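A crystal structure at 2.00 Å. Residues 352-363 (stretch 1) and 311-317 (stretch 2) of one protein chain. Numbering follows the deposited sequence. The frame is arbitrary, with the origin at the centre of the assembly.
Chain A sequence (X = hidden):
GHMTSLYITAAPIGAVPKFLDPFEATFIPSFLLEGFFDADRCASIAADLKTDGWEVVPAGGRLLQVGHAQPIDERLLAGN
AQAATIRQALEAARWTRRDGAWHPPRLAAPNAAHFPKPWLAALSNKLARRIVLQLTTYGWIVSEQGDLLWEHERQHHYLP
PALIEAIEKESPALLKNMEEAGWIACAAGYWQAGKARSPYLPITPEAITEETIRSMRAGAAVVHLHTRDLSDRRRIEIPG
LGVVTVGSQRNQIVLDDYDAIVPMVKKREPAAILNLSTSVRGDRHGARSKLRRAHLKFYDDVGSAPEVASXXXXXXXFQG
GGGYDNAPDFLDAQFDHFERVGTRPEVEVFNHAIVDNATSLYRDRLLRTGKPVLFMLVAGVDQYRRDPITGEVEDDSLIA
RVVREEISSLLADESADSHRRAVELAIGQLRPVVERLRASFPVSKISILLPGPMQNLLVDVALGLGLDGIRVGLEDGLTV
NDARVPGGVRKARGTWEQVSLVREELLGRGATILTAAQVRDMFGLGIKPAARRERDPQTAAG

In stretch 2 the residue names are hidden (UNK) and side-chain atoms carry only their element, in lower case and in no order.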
# COMPACT_ATOMS: atom_id res chain seq x y z
N HIS A 352 -21.04 -3.43 -1.53
CA HIS A 352 -22.42 -3.14 -1.13
C HIS A 352 -22.99 -4.21 -0.20
O HIS A 352 -23.82 -3.92 0.66
CB HIS A 352 -23.33 -2.92 -2.35
CG HIS A 352 -23.06 -1.63 -3.06
ND1 HIS A 352 -23.46 -0.41 -2.55
CD2 HIS A 352 -22.41 -1.36 -4.22
CE1 HIS A 352 -23.08 0.55 -3.38
NE2 HIS A 352 -22.44 0.00 -4.39
N ALA A 353 -22.57 -5.46 -0.39
CA ALA A 353 -23.00 -6.53 0.50
C ALA A 353 -22.68 -6.16 1.95
O ALA A 353 -23.50 -6.36 2.85
CB ALA A 353 -22.33 -7.84 0.12
N ILE A 354 -21.49 -5.59 2.17
CA ILE A 354 -21.12 -5.17 3.52
C ILE A 354 -22.04 -4.07 4.05
O ILE A 354 -22.46 -4.11 5.22
CB ILE A 354 -19.62 -4.80 3.62
CG1 ILE A 354 -18.80 -6.10 3.71
CG2 ILE A 354 -19.34 -3.90 4.83
CD1 ILE A 354 -17.31 -5.96 3.37
N VAL A 355 -22.37 -3.10 3.20
CA VAL A 355 -23.32 -2.05 3.61
C VAL A 355 -24.68 -2.65 4.00
O VAL A 355 -25.23 -2.33 5.06
CB VAL A 355 -23.52 -0.99 2.50
CG1 VAL A 355 -24.46 0.12 3.01
CG2 VAL A 355 -22.18 -0.40 2.07
N ASP A 356 -25.22 -3.52 3.14
CA ASP A 356 -26.48 -4.20 3.42
C ASP A 356 -26.43 -4.95 4.74
O ASP A 356 -27.34 -4.84 5.57
CB ASP A 356 -26.80 -5.19 2.32
CG ASP A 356 -27.09 -4.53 0.99
OD1 ASP A 356 -27.37 -3.32 0.98
OD2 ASP A 356 -27.03 -5.24 -0.03
N ASN A 357 -25.36 -5.70 4.96
CA ASN A 357 -25.26 -6.53 6.16
C ASN A 357 -25.05 -5.73 7.45
O ASN A 357 -25.67 -6.02 8.48
CB ASN A 357 -24.17 -7.59 5.98
CG ASN A 357 -24.51 -8.58 4.87
OD1 ASN A 357 -25.63 -8.59 4.36
ND2 ASN A 357 -23.54 -9.44 4.52
N ALA A 358 -24.18 -4.73 7.39
CA ALA A 358 -23.85 -3.93 8.56
C ALA A 358 -25.09 -3.20 9.04
O ALA A 358 -25.31 -3.06 10.25
CB ALA A 358 -22.73 -2.95 8.27
N THR A 359 -25.90 -2.73 8.10
CA THR A 359 -27.06 -1.92 8.47
C THR A 359 -28.30 -2.75 8.77
O THR A 359 -29.32 -2.20 9.17
CB THR A 359 -27.39 -0.86 7.39
OG1 THR A 359 -27.68 -1.51 6.14
CG2 THR A 359 -26.23 0.10 7.21
N SER A 360 -28.23 -4.07 8.58
CA SER A 360 -29.38 -4.92 8.87
C SER A 360 -29.05 -5.96 9.93
O SER A 360 -29.12 -5.70 11.12
CB SER A 360 -29.94 -5.56 7.59
OG SER A 360 -28.98 -6.40 6.97
N LEU A 361 -28.64 -7.14 9.48
CA LEU A 361 -28.38 -8.25 10.38
C LEU A 361 -27.35 -7.97 11.49
O LEU A 361 -27.54 -8.38 12.64
CB LEU A 361 -27.96 -9.49 9.59
CG LEU A 361 -27.95 -10.78 10.39
CD1 LEU A 361 -29.38 -11.24 10.65
CD2 LEU A 361 -27.18 -11.84 9.63
N TYR A 362 -26.27 -7.28 11.16
CA TYR A 362 -25.21 -7.08 12.14
C TYR A 362 -25.33 -5.77 12.90
O TYR A 362 -24.45 -5.42 13.68
CB TYR A 362 -23.83 -7.18 11.47
CG TYR A 362 -23.54 -8.53 10.87
CD1 TYR A 362 -23.73 -8.76 9.51
CD2 TYR A 362 -23.07 -9.58 11.65
CE1 TYR A 362 -23.45 -10.00 8.94
CE2 TYR A 362 -22.80 -10.83 11.09
CZ TYR A 362 -23.00 -11.03 9.74
OH TYR A 362 -22.73 -12.27 9.18
N ARG A 363 -26.43 -5.06 12.70
CA ARG A 363 -26.54 -3.71 13.26
C ARG A 363 -26.50 -3.71 14.78
O ARG A 363 -25.76 -2.93 15.39
CB ARG A 363 -27.80 -3.00 12.74
CG ARG A 363 -28.08 -1.66 13.42
CD ARG A 363 -29.23 -0.94 12.73
NE ARG A 363 -29.39 0.43 13.23
CZ ARG A 363 -30.12 0.76 14.29
NH1 ARG A 363 -30.76 -0.18 14.97
NH2 ARG A 363 -30.20 2.03 14.66
N UNK A 311 -12.95 -5.43 10.57
CA UNK A 311 -14.02 -6.43 10.50
C UNK A 311 -14.80 -6.20 9.20
O UNK A 311 -15.25 -5.08 8.92
c UNK A 311 -17.28 -7.12 11.17
c UNK A 311 -16.28 -7.58 13.43
c UNK A 311 -14.95 -6.29 11.72
c UNK A 311 -15.98 -7.40 11.94
N UNK A 312 -14.93 -7.25 8.39
CA UNK A 312 -15.65 -7.16 7.13
C UNK A 312 -16.80 -8.16 7.14
O UNK A 312 -16.57 -9.36 7.07
o UNK A 312 -13.67 -6.52 5.83
c UNK A 312 -14.71 -7.48 5.96
N UNK A 313 -18.05 -7.68 7.21
CA UNK A 313 -19.16 -8.61 7.46
C UNK A 313 -19.81 -9.19 6.19
O UNK A 313 -21.04 -9.31 6.13
c UNK A 313 -20.16 -7.76 8.25
c UNK A 313 -18.45 -6.27 7.39
c UNK A 313 -19.92 -6.35 7.75
N UNK A 314 -18.98 -9.54 5.21
CA UNK A 314 -19.37 -10.32 4.04
C UNK A 314 -18.08 -10.81 3.43
O UNK A 314 -17.00 -10.29 3.76
c UNK A 314 -20.14 -9.47 3.02
N UNK A 315 -18.19 -11.78 2.52
CA UNK A 315 -17.05 -12.21 1.72
C UNK A 315 -16.46 -11.01 0.98
O UNK A 315 -17.20 -10.15 0.50
c UNK A 315 -17.47 -13.29 0.73
N UNK A 316 -15.14 -10.94 0.91
CA UNK A 316 -14.48 -9.87 0.15
C UNK A 316 -13.89 -10.51 -1.10
O UNK A 316 -13.00 -11.35 -1.00
c UNK A 316 -12.66 -8.12 0.15
c UNK A 316 -13.99 -8.52 2.22
c UNK A 316 -13.38 -9.18 0.99
N UNK A 317 -14.42 -10.16 -2.27
CA UNK A 317 -14.05 -10.83 -3.50
C UNK A 317 -13.52 -9.79 -4.48
O UNK A 317 -14.28 -9.23 -5.28
c UNK A 317 -15.26 -11.56 -4.14
c UNK A 317 -14.79 -12.43 -5.31
c UNK A 317 -16.01 -12.42 -3.08
O HOH W 1 -22.22 -12.09 6.70

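Position 311 carries four side-chain carbons, the chain forking at the second atom beyond CA. That is the skeleton of leucine, and Leu-311 is buried, but its side chain stays out of contact with stretch 1, so its burial owes nothing to this contact.

Position 312 has one carbon followed by one oxygen, and its CB lies 4.0 Å from CD1 of Ile-354. The unbranched pattern is that of serine. Ser-312 is small enough to sit buried beside the tip of that isoleucine.

At position 313 three carbons close a ring onto the backbone N. One ring carbon packs on Ile-354, another on Ala-358, and CB is over one face of the Tyr-362 ring, 4.2 Å from the centroid and 24° off the normal, a CH-pi contact. The closed ring can only be proline. Pro-313 points toward stretch 1 and has the largest area covered by it, of the residues in stretch 2. Its CD lies 3.6 Å from CG2 of Ile-354 and its CG 4.4 Å from CB of Ala-358. A compact, rigid apolar ring suits a pocket lined by isoleucine, alanine and an aromatic face.

Position 314 shows a single carbon. That CB points toward the helix, 3.7 Å from CG1 of Ile-354, 4.0 Å from CB of Ala-353 and 3.7 Å from ND2 of Asn-357. One carbon means alanine. Here the backbones come close, the CA atoms of Ile-354 and Ala-314 being 5.5 Å apart, and a lone methyl group fits the narrow gap.

Position 315 again has one carbon, which turns away from the helix and makes no contact with it, so it is alanine, Ala-315.

Position 316 has one carbon carrying two more, and a branch carbon reaches the end of the Ile-354 side chain. This is the beta-branched form of valine. CG2 of Val-316 lies 4.3 Å from CD1 of Ile-354, adding an apolar neighbor there.

Position 317 repeats that three-carbon fork but lies beyond reach of the helix; it is also valine, Val-317.

The contact is mainly apolar packing, with Ile-354 touching positions 312, 313, 314 and 316 while Pro-313 fits among Ile-354, Ala-358 and Tyr-362. One direct hydrogen bond crosses the contact: ND2 of Asn-357 donates to O of Pro-313 at 3.0 Å, nearly straight at 170°. The same carbonyl accepts a hydrogen bond from a water, 3.1 Å from O of Pro-313 to the water oxygen, and that water is also hydrogen-bonded to Tyr-362, 2.5 Å from OH. Proline, lacking an N-H, still offers its carbonyl, so Pro-313 joins the apolar and polar parts of the contact.

Stretch 2, residues 311-317: LSPAAVV
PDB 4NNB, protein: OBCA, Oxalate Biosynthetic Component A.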